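Local atomic coordinates of transcriptional regulator, putative (Vibrio cholerae O1 biovar eltor str. N16961, PDB entry 3BJN), a protein that probably binds DNA as an IclR-family transcription factor, seen here as its C-terminal, GAF-like domain without the DNA-binding part. Residues 27-35 / 135-146; 18-28 / 153-164. All coordinates share one frame; numbering follows the deposited sequence.

Contact 1: 27-35 / 135-146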
loop_
_atom_site.group_PDB
_atom_site.type_symbol
_atom_site.label_atom_id
_atom_site.label_comp_id
_atom_site.label_asym_id
_atom_site.label_seq_id
_atom_site.Cartn_x
_atom_site.Cartn_y
_atom_site.Cartn_z
ATOM N N GLY A 27 13.949 9.051 0.135
ATOM C CA GLY A 27 14.712 8.812 -1.104
ATOM C C GLY A 27 14.158 7.630 -1.879
ATOM O O GLY A 27 14.915 6.926 -2.563
ATOM N N GLU A 28 12.859 7.395 -1.753
ATOM C CA GLU A 28 12.215 6.272 -2.468
ATOM C C GLU A 28 10.929 6.699 -3.169
ATOM O O GLU A 28 10.306 7.724 -2.823
ATOM C CB GLU A 28 11.847 5.164 -1.461
ATOM C CG GLU A 28 13.038 4.618 -0.652
ATOM C CD GLU A 28 14.115 3.890 -1.480
ATOM O OE1 GLU A 28 13.913 3.568 -2.675
ATOM O OE2 GLU A 28 15.214 3.642 -0.913
HETATM N N MSE A 29 10.532 5.884 -4.143
HETATM C CA MSE A 29 9.227 5.970 -4.806
HETATM C C MSE A 29 8.126 5.792 -3.786
HETATM O O MSE A 29 8.269 4.963 -2.871
HETATM C CB MSE A 29 9.052 4.795 -5.766
HETATM C CG MSE A 29 9.977 4.705 -6.907
HETATM SE SE MSE A 29 9.085 3.466 -8.134
HETATM C CE MSE A 29 7.887 4.698 -8.830
ATOM N N ALA A 30 7.024 6.526 -3.947
ATOM C CA ALA A 30 5.892 6.409 -3.022
ATOM C C ALA A 30 4.616 6.522 -3.830
ATOM O O ALA A 30 4.580 7.214 -4.859
ATOM C CB ALA A 30 5.943 7.516 -1.969
ATOM N N ALA A 31 3.576 5.837 -3.378
ATOM C CA ALA A 31 2.310 5.871 -4.112
ATOM C C ALA A 31 1.113 5.889 -3.173
ATOM O O ALA A 31 1.214 5.478 -2.014
ATOM C CB ALA A 31 2.201 4.670 -5.014
ATOM N N TYR A 32 -0.011 6.378 -3.707
ATOM C CA TYR A 32 -1.311 6.290 -3.054
ATOM C C TYR A 32 -2.161 5.348 -3.874
ATOM O O TYR A 32 -2.361 5.559 -5.082
ATOM C CB TYR A 32 -1.958 7.663 -3.048
ATOM C CG TYR A 32 -3.321 7.708 -2.428
ATOM C CD1 TYR A 32 -3.504 7.375 -1.096
ATOM C CD2 TYR A 32 -4.421 8.087 -3.185
ATOM C CE1 TYR A 32 -4.794 7.444 -0.517
ATOM C CE2 TYR A 32 -5.693 8.158 -2.626
ATOM C CZ TYR A 32 -5.864 7.815 -1.307
ATOM O OH TYR A 32 -7.129 7.911 -0.759
HETATM N N MSE A 33 -2.611 4.320 -3.187
HETATM C CA MSE A 33 -3.388 3.223 -3.779
HETATM C C MSE A 33 -4.804 3.242 -3.244
HETATM O O MSE A 33 -5.023 3.594 -2.081
HETATM C CB MSE A 33 -2.751 1.891 -3.376
HETATM C CG MSE A 33 -1.212 1.904 -3.335
HETATM SE SE MSE A 33 -0.654 1.771 -5.215
HETATM C CE MSE A 33 -1.138 -0.044 -5.256
ATOM N N VAL A 34 -5.772 2.833 -4.064
ATOM C CA VAL A 34 -7.138 2.691 -3.551
ATOM C C VAL A 34 -7.708 1.371 -4.011
ATOM O O VAL A 34 -7.343 0.852 -5.077
ATOM C CB VAL A 34 -8.107 3.839 -3.920
ATOM C CG1 VAL A 34 -7.617 5.169 -3.345
ATOM C CG2 VAL A 34 -8.350 3.894 -5.422
ATOM N N PRO A 35 -8.573 0.780 -3.172
ATOM C CA PRO A 35 -9.164 -0.502 -3.566
ATOM C C PRO A 35 -10.319 -0.289 -4.534
ATOM O O PRO A 35 -11.152 0.600 -4.305
ATOM C CB PRO A 35 -9.629 -1.087 -2.232
ATOM C CG PRO A 35 -9.884 0.094 -1.327
ATOM C CD PRO A 35 -9.013 1.230 -1.822
ATOM N N ILE A 135 -10.138 4.020 3.026
ATOM C CA ILE A 135 -10.269 4.668 1.730
ATOM C C ILE A 135 -9.097 4.410 0.775
ATOM O O ILE A 135 -9.266 4.449 -0.438
ATOM C CB ILE A 135 -10.630 6.176 1.830
ATOM C CG1 ILE A 135 -9.535 6.962 2.515
ATOM C CG2 ILE A 135 -12.077 6.367 2.468
ATOM C CD1 ILE A 135 -9.789 8.475 2.657
ATOM N N GLY A 136 -7.928 4.110 1.323
ATOM C CA GLY A 136 -6.767 3.849 0.486
ATOM C C GLY A 136 -5.560 3.438 1.299
ATOM O O GLY A 136 -5.676 3.008 2.458
ATOM N N ALA A 137 -4.391 3.539 0.682
ATOM C CA ALA A 137 -3.151 3.210 1.397
ATOM C C ALA A 137 -2.036 4.045 0.844
ATOM O O ALA A 137 -2.028 4.330 -0.348
ATOM C CB ALA A 137 -2.810 1.752 1.275
ATOM N N ILE A 138 -1.071 4.400 1.701
ATOM C CA ILE A 138 0.180 5.023 1.229
ATOM C C ILE A 138 1.234 3.957 1.271
ATOM O O ILE A 138 1.298 3.190 2.241
ATOM C CB ILE A 138 0.624 6.196 2.167
ATOM C CG1 ILE A 138 -0.351 7.377 2.033
ATOM C CG2 ILE A 138 2.118 6.588 1.894
ATOM C CD1 ILE A 138 -0.266 8.119 0.697
ATOM N N SER A 139 2.073 3.896 0.245
ATOM C CA SER A 139 3.066 2.843 0.137
ATOM C C SER A 139 4.397 3.389 -0.359
ATOM O O SER A 139 4.413 4.338 -1.145
ATOM C CB SER A 139 2.569 1.786 -0.843
ATOM O OG SER A 139 1.302 1.267 -0.448
ATOM N N VAL A 140 5.480 2.792 0.121
ATOM C CA VAL A 140 6.795 2.957 -0.497
ATOM C C VAL A 140 7.151 1.615 -1.113
ATOM O O VAL A 140 6.956 0.548 -0.490
ATOM C CB VAL A 140 7.848 3.397 0.524
ATOM C CG1 VAL A 140 9.304 3.078 0.046
ATOM C CG2 VAL A 140 7.655 4.905 0.842
HETATM N N MSE A 141 7.633 1.673 -2.352
HETATM C CA MSE A 141 8.120 0.504 -3.108
HETATM C C MSE A 141 9.592 0.764 -3.352
HETATM O O MSE A 141 9.943 1.796 -3.933
HETATM C CB MSE A 141 7.385 0.400 -4.450
HETATM C CG MSE A 141 5.907 0.101 -4.319
HETATM SE SE MSE A 141 4.908 1.783 -4.127
HETATM C CE MSE A 141 4.087 1.750 -5.897
ATOM N N ALA A 142 10.461 -0.139 -2.895
ATOM C CA ALA A 142 11.874 0.155 -2.850
ATOM C C ALA A 142 12.687 -1.150 -2.924
ATOM O O ALA A 142 12.214 -2.199 -2.476
ATOM C CB ALA A 142 12.193 0.903 -1.554
ATOM N N PRO A 143 13.907 -1.084 -3.500
ATOM C CA PRO A 143 14.736 -2.284 -3.613
ATOM C C PRO A 143 15.025 -2.847 -2.216
ATOM O O PRO A 143 15.331 -2.082 -1.292
ATOM C CB PRO A 143 16.044 -1.770 -4.259
ATOM C CG PRO A 143 16.015 -0.286 -4.082
ATOM C CD PRO A 143 14.568 0.127 -4.010
ATOM N N ALA A 144 14.954 -4.168 -2.064
ATOM C CA ALA A 144 15.303 -4.772 -0.795
ATOM C C ALA A 144 16.692 -4.297 -0.324
ATOM O O ALA A 144 16.923 -4.162 0.879
ATOM C CB ALA A 144 15.244 -6.289 -0.905
ATOM N N HIS A 145 17.597 -4.020 -1.270
ATOM C CA HIS A 145 18.984 -3.600 -0.943
ATOM C C HIS A 145 18.951 -2.349 -0.042
ATOM O O HIS A 145 19.744 -2.230 0.925
ATOM C CB HIS A 145 19.781 -3.302 -2.220
ATOM C CG HIS A 145 21.176 -2.862 -1.939
ATOM N ND1 HIS A 145 22.157 -3.738 -1.525
ATOM C CD2 HIS A 145 21.749 -1.638 -1.976
ATOM C CE1 HIS A 145 23.281 -3.069 -1.334
ATOM N NE2 HIS A 145 23.053 -1.790 -1.586
ATOM N N ARG A 146 18.036 -1.429 -0.353
ATOM C CA ARG A 146 17.910 -0.193 0.429
ATOM C C ARG A 146 16.977 -0.310 1.618
ATOM O O ARG A 146 17.197 0.349 2.644
ATOM C CB ARG A 146 17.503 0.988 -0.462
ATOM C CG ARG A 146 18.575 1.303 -1.478
ATOM C CD ARG A 146 18.472 2.703 -2.027
ATOM N NE ARG A 146 17.218 2.960 -2.719
ATOM C CZ ARG A 146 17.053 2.853 -4.036
ATOM N NH1 ARG A 146 15.868 3.135 -4.564
ATOM N NH2 ARG A 146 18.055 2.445 -4.811
HETATM O O HOH W 1 12.038 3.393 -4.494
#
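E28 and R146 meet beside the junction of strand 135-143 with the helix that follows it. From CB outward, E28 first rests on a methyl of V140, with CG1 of that valine 3.6 Å from CB of E28. CG lies anti to the carbonyl carbon (chi1 -58°), and a bend at chi2 carries the chain past CB of A142 toward the helix. At the tip the carboxylate meets the guanidinium of R146 side-on in a salt bridge: NH1 of R146 donates to OE1 of E28 over 2.8 Å, while NE of R146 reaches OE2 of E28, also over 2.8 Å, on its syn lone pair. The two planes are only 12° apart, and the paired bonds should resist rotation of either group. CG of P143 lies over one face of the guanidinium. A water completes the polar cluster, giving hydrogen bonds to OE1 of E28 and O of M141 and taking one from N of M29. Beyond this end, 29-35 and 135-143 run antiparallel as central strands of the six-stranded sheet of the IclR C-terminal domain, a member of the GAF clan. Their ladder is firm at A31 with S139 and at M33 with A137, where A137 O receives M33 N at 2.9 Å, nearly straight at 176°. On the sheet face toward helix 12-26, the CD1 methyl of I138 approaches CD1 of the Y32 ring at 3.8 Å, the two side chains crossing at about a right angle. The opposite face carries A31, whose CB touches CE of selenomethionine M141 at 3.6 Å. S139 shares this face; in the conformer described, its OG is hydrogen-bonded to the hydroxyls of S69 and S125.

Contact 2: 18-28 / 153-164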
loop_
_atom_site.group_PDB
_atom_site.type_symbol
_atom_site.label_atom_id
_atom_site.label_comp_id
_atom_site.label_asym_id
_atom_site.label_seq_id
_atom_site.Cartn_x
_atom_site.Cartn_y
_atom_site.Cartn_z
ATOM N N VAL A 18 1.640 15.001 0.378
ATOM C CA VAL A 18 2.125 13.955 1.272
ATOM C C VAL A 18 3.135 13.034 0.554
ATOM O O VAL A 18 4.189 12.671 1.120
ATOM C CB VAL A 18 0.927 13.163 1.863
ATOM C CG1 VAL A 18 1.356 11.803 2.341
ATOM C CG2 VAL A 18 0.234 14.008 2.982
ATOM N N LEU A 19 2.860 12.680 -0.702
ATOM C CA LEU A 19 3.792 11.784 -1.424
ATOM C C LEU A 19 5.093 12.485 -1.775
ATOM O O LEU A 19 6.182 11.890 -1.750
ATOM C CB LEU A 19 3.154 11.253 -2.703
ATOM C CG LEU A 19 1.968 10.318 -2.480
ATOM C CD1 LEU A 19 1.395 10.018 -3.866
ATOM C CD2 LEU A 19 2.383 9.029 -1.752
ATOM N N SER A 20 4.990 13.768 -2.123
ATOM C CA SER A 20 6.201 14.557 -2.392
ATOM C C SER A 20 7.132 14.563 -1.173
ATOM O O SER A 20 8.335 14.263 -1.260
ATOM C CB SER A 20 5.796 15.970 -2.745
ATOM O OG SER A 20 6.933 16.814 -2.882
ATOM N N ARG A 21 6.572 14.895 -0.008
ATOM C CA ARG A 21 7.377 14.902 1.222
ATOM C C ARG A 21 7.956 13.517 1.526
ATOM O O ARG A 21 9.119 13.391 1.911
ATOM C CB ARG A 21 6.529 15.383 2.409
ATOM C CG ARG A 21 7.349 15.402 3.693
ATOM C CD ARG A 21 6.581 16.084 4.820
ATOM N NE ARG A 21 5.458 15.238 5.213
ATOM C CZ ARG A 21 4.876 15.242 6.414
ATOM N NH1 ARG A 21 5.323 16.051 7.374
ATOM N NH2 ARG A 21 3.842 14.438 6.650
ATOM N N LEU A 22 7.121 12.488 1.374
ATOM C CA LEU A 22 7.522 11.127 1.717
ATOM C C LEU A 22 8.736 10.717 0.888
ATOM O O LEU A 22 9.698 10.146 1.426
ATOM C CB LEU A 22 6.356 10.194 1.445
ATOM C CG LEU A 22 6.646 8.729 1.701
ATOM C CD1 LEU A 22 7.235 8.423 3.106
ATOM C CD2 LEU A 22 5.285 8.032 1.527
ATOM N N GLN A 23 8.717 11.015 -0.419
ATOM C CA GLN A 23 9.908 10.699 -1.232
ATOM C C GLN A 23 11.134 11.505 -0.824
ATOM O O GLN A 23 12.249 10.988 -0.829
ATOM C CB GLN A 23 9.635 10.911 -2.716
ATOM C CG GLN A 23 10.883 10.760 -3.598
ATOM C CD GLN A 23 10.500 10.808 -5.078
ATOM O OE1 GLN A 23 9.894 11.780 -5.539
ATOM N NE2 GLN A 23 10.879 9.798 -5.821
ATOM N N LYS A 24 10.935 12.773 -0.458
ATOM C CA LYS A 24 12.076 13.605 -0.012
ATOM C C LYS A 24 12.640 13.183 1.370
ATOM O O LYS A 24 13.788 13.536 1.673
ATOM C CB LYS A 24 11.647 15.066 -0.009
ATOM C CG LYS A 24 11.444 15.593 -1.418
ATOM C CD LYS A 24 11.056 17.042 -1.300
ATOM C CE LYS A 24 10.350 17.515 -2.530
ATOM N NZ LYS A 24 10.128 18.988 -2.355
ATOM N N GLN A 25 11.838 12.451 2.165
ATOM C CA GLN A 25 12.248 11.949 3.490
ATOM C C GLN A 25 12.954 10.603 3.394
ATOM O O GLN A 25 13.830 10.284 4.206
ATOM C CB GLN A 25 11.013 11.774 4.368
ATOM C CG GLN A 25 10.423 13.097 4.890
ATOM C CD GLN A 25 9.136 12.866 5.612
ATOM O OE1 GLN A 25 8.338 12.010 5.229
ATOM N NE2 GLN A 25 8.920 13.621 6.679
ATOM N N THR A 26 12.540 9.790 2.415
ATOM C CA THR A 26 13.066 8.426 2.306
ATOM C C THR A 26 14.015 8.190 1.151
ATOM O O THR A 26 14.736 7.164 1.123
ATOM C CB THR A 26 11.899 7.403 2.125
ATOM O OG1 THR A 26 11.174 7.733 0.930
ATOM C CG2 THR A 26 10.947 7.414 3.315
ATOM N N GLY A 27 13.949 9.051 0.135
ATOM C CA GLY A 27 14.712 8.812 -1.104
ATOM C C GLY A 27 14.158 7.630 -1.879
ATOM O O GLY A 27 14.915 6.926 -2.563
ATOM N N GLU A 28 12.859 7.395 -1.753
ATOM C CA GLU A 28 12.215 6.272 -2.468
ATOM C C GLU A 28 10.929 6.699 -3.169
ATOM O O GLU A 28 10.306 7.724 -2.823
ATOM C CB GLU A 28 11.847 5.164 -1.461
ATOM C CG GLU A 28 13.038 4.618 -0.652
ATOM C CD GLU A 28 14.115 3.890 -1.480
ATOM O OE1 GLU A 28 13.913 3.568 -2.675
ATOM O OE2 GLU A 28 15.214 3.642 -0.913
ATOM N N ARG A 153 13.052 3.640 9.344
ATOM C CA ARG A 153 12.863 4.971 8.763
ATOM C C ARG A 153 11.687 4.991 7.790
ATOM O O ARG A 153 10.832 5.863 7.861
ATOM C CB ARG A 153 14.146 5.367 8.018
ATOM C CG ARG A 153 14.063 6.614 7.143
ATOM C CD ARG A 153 15.346 6.701 6.347
ATOM N NE ARG A 153 15.513 7.957 5.598
ATOM C CZ ARG A 153 16.541 8.197 4.793
ATOM N NH1 ARG A 153 16.635 9.383 4.191
ATOM N NH2 ARG A 153 17.483 7.276 4.599
ATOM N N ILE A 154 11.643 4.035 6.879
ATOM C CA ILE A 154 10.534 3.979 5.916
ATOM C C ILE A 154 9.203 3.730 6.600
ATOM O O ILE A 154 8.223 4.410 6.313
ATOM C CB ILE A 154 10.834 2.957 4.817
ATOM C CG1 ILE A 154 12.067 3.456 4.023
ATOM C CG2 ILE A 154 9.590 2.768 3.912
ATOM C CD1 ILE A 154 12.680 2.365 3.102
ATOM N N ILE A 155 9.165 2.752 7.512
ATOM C CA ILE A 155 7.916 2.497 8.282
ATOM C C ILE A 155 7.396 3.788 8.953
ATOM O O ILE A 155 6.246 4.163 8.791
ATOM C CB ILE A 155 8.179 1.392 9.322
ATOM C CG1 ILE A 155 8.397 0.049 8.612
ATOM C CG2 ILE A 155 7.030 1.336 10.393
ATOM C CD1 ILE A 155 8.971 -1.028 9.538
ATOM N N LEU A 156 8.265 4.485 9.688
ATOM C CA LEU A 156 7.807 5.685 10.402
ATOM C C LEU A 156 7.296 6.750 9.418
ATOM O O LEU A 156 6.240 7.351 9.641
ATOM C CB LEU A 156 8.890 6.229 11.338
ATOM C CG LEU A 156 9.128 5.310 12.546
ATOM C CD1 LEU A 156 10.338 5.848 13.283
ATOM C CD2 LEU A 156 7.907 5.190 13.500
ATOM N N HIS A 157 8.012 6.976 8.311
ATOM C CA HIS A 157 7.583 8.001 7.375
ATOM C C HIS A 157 6.292 7.621 6.624
ATOM O O HIS A 157 5.449 8.481 6.334
ATOM C CB HIS A 157 8.706 8.322 6.370
ATOM C CG HIS A 157 9.807 9.174 6.934
ATOM N ND1 HIS A 157 9.570 10.331 7.659
ATOM C CD2 HIS A 157 11.153 9.051 6.839
ATOM C CE1 HIS A 157 10.741 10.870 8.001
ATOM N NE2 HIS A 157 11.709 10.136 7.478
ATOM N N VAL A 158 6.116 6.331 6.365
ATOM C CA VAL A 158 4.888 5.848 5.707
ATOM C C VAL A 158 3.687 6.004 6.646
ATOM O O VAL A 158 2.635 6.506 6.253
ATOM C CB VAL A 158 5.095 4.385 5.229
ATOM C CG1 VAL A 158 3.753 3.675 4.917
ATOM C CG2 VAL A 158 6.004 4.372 4.005
ATOM N N LEU A 159 3.860 5.607 7.910
ATOM C CA LEU A 159 2.828 5.848 8.911
ATOM C C LEU A 159 2.489 7.349 9.004
ATOM O O LEU A 159 1.327 7.739 9.041
ATOM C CB LEU A 159 3.293 5.303 10.260
ATOM C CG LEU A 159 3.253 3.779 10.410
ATOM C CD1 LEU A 159 4.088 3.311 11.590
ATOM C CD2 LEU A 159 1.768 3.291 10.530
ATOM N N GLN A 160 3.527 8.178 9.032
ATOM C CA GLN A 160 3.391 9.626 9.139
ATOM C C GLN A 160 2.596 10.186 7.952
ATOM O O GLN A 160 1.699 11.013 8.133
ATOM C CB GLN A 160 4.816 10.219 9.174
ATOM C CG GLN A 160 4.862 11.713 9.247
ATOM C CD GLN A 160 6.287 12.226 9.278
ATOM O OE1 GLN A 160 7.224 11.544 8.836
ATOM N NE2 GLN A 160 6.455 13.444 9.764
ATOM N N ALA A 161 2.925 9.703 6.753
ATOM C CA ALA A 161 2.230 10.122 5.536
ATOM C C ALA A 161 0.746 9.768 5.570
ATOM O O ALA A 161 -0.101 10.609 5.310
ATOM C CB ALA A 161 2.909 9.500 4.298
ATOM N N ALA A 162 0.450 8.512 5.899
ATOM C CA ALA A 162 -0.931 8.024 5.948
ATOM C C ALA A 162 -1.760 8.770 7.004
ATOM O O ALA A 162 -2.917 9.149 6.766
ATOM C CB ALA A 162 -0.916 6.545 6.220
ATOM N N ARG A 163 -1.161 9.000 8.174
ATOM C CA ARG A 163 -1.864 9.712 9.252
ATOM C C ARG A 163 -2.207 11.162 8.881
ATOM O O ARG A 163 -3.179 11.738 9.379
ATOM C CB ARG A 163 -1.042 9.638 10.528
ATOM C CG ARG A 163 -1.716 10.224 11.743
ATOM C CD ARG A 163 -1.167 9.612 12.998
ATOM N NE ARG A 163 -1.881 10.084 14.181
ATOM C CZ ARG A 163 -1.576 9.713 15.421
ATOM N NH1 ARG A 163 -0.591 8.847 15.627
ATOM N NH2 ARG A 163 -2.269 10.176 16.443
ATOM N N ALA A 164 -1.409 11.747 7.999
ATOM C CA ALA A 164 -1.574 13.129 7.584
ATOM C C ALA A 164 -2.745 13.297 6.626
ATOM O O ALA A 164 -3.179 14.427 6.387
ATOM C CB ALA A 164 -0.320 13.641 6.955
HETATM O O HOH W 2 5.074 16.406 10.509
HETATM O O HOH W 3 14.474 10.083 7.375
HETATM O O HOH W 4 5.765 11.286 5.542
#
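Helices 18-26 and 153-163 lie side by side and run antiparallel, their segment axes 9.8 Å apart at closest approach and 167° between directions, the CA atoms pairing V18 with A161, L22 with H157 and T26 with I154. At the V18 end the packing is tight: CG1 of V18 stands 3.4 Å from CB of A161. The small alanine also receives CD2 of L22, whose other methyl, CD1, presses on CB of H157. Midway, Q25 lies across the H157 imidazole. Its CB sits 3.6 Å from the ring centroid, 8° off the normal, a CH-pi contact over one face, and its amide runs on past the ND1 side of the ring, its plane inclined 31° to the ring. The ring is steadied from within its own helix, because ND1 of H157 donates in the ring plane to OE1 of Q160, a 2.9 Å bond that meets the oxygen almost head-on. NE2 of Q25 adds a weak bond to the same Q160 oxygen. One water donates to both OE1 of Q25 and the backbone O of H157. R153 stretches out from the facing helix, its chain extended from CG to NE, and NH1 donates to O of Q25 over 2.9 Å, with a weak second bond from NE. This arginine thus grips a carbonyl in the last turn of helix 18-26, where such groups lack the next turn's N-H; NH2 of R153 is held by N150. T26 ends that helix with an ST turn, OG1 accepting from N of E28 while donating to O of L22. The pair of helices lies along one side of the sheet: L22 reaches A30 and I138, V158 packs on V140 and A126, and I154 settles against I124.

From the N terminus, helix 12-26 comes first and leads through G27 and E28, residues shared by both contacts, directly into strand 29-36. About a hundred residues follow before strand 133-143 returns beside that strand and closes the loop of contact 1. The chain then passes straight into helix 144-163, which doubles back along the first helix and closes the longer loop of contact 2, so contact 1 is nested inside it. A helix-strand unit from the start of the domain and a strand-helix unit from its end are thereby joined, strand to strand and helix to helix. The layers meet, among other places, where CG1 of V158 packs 3.7 Å from the backbone O of I138.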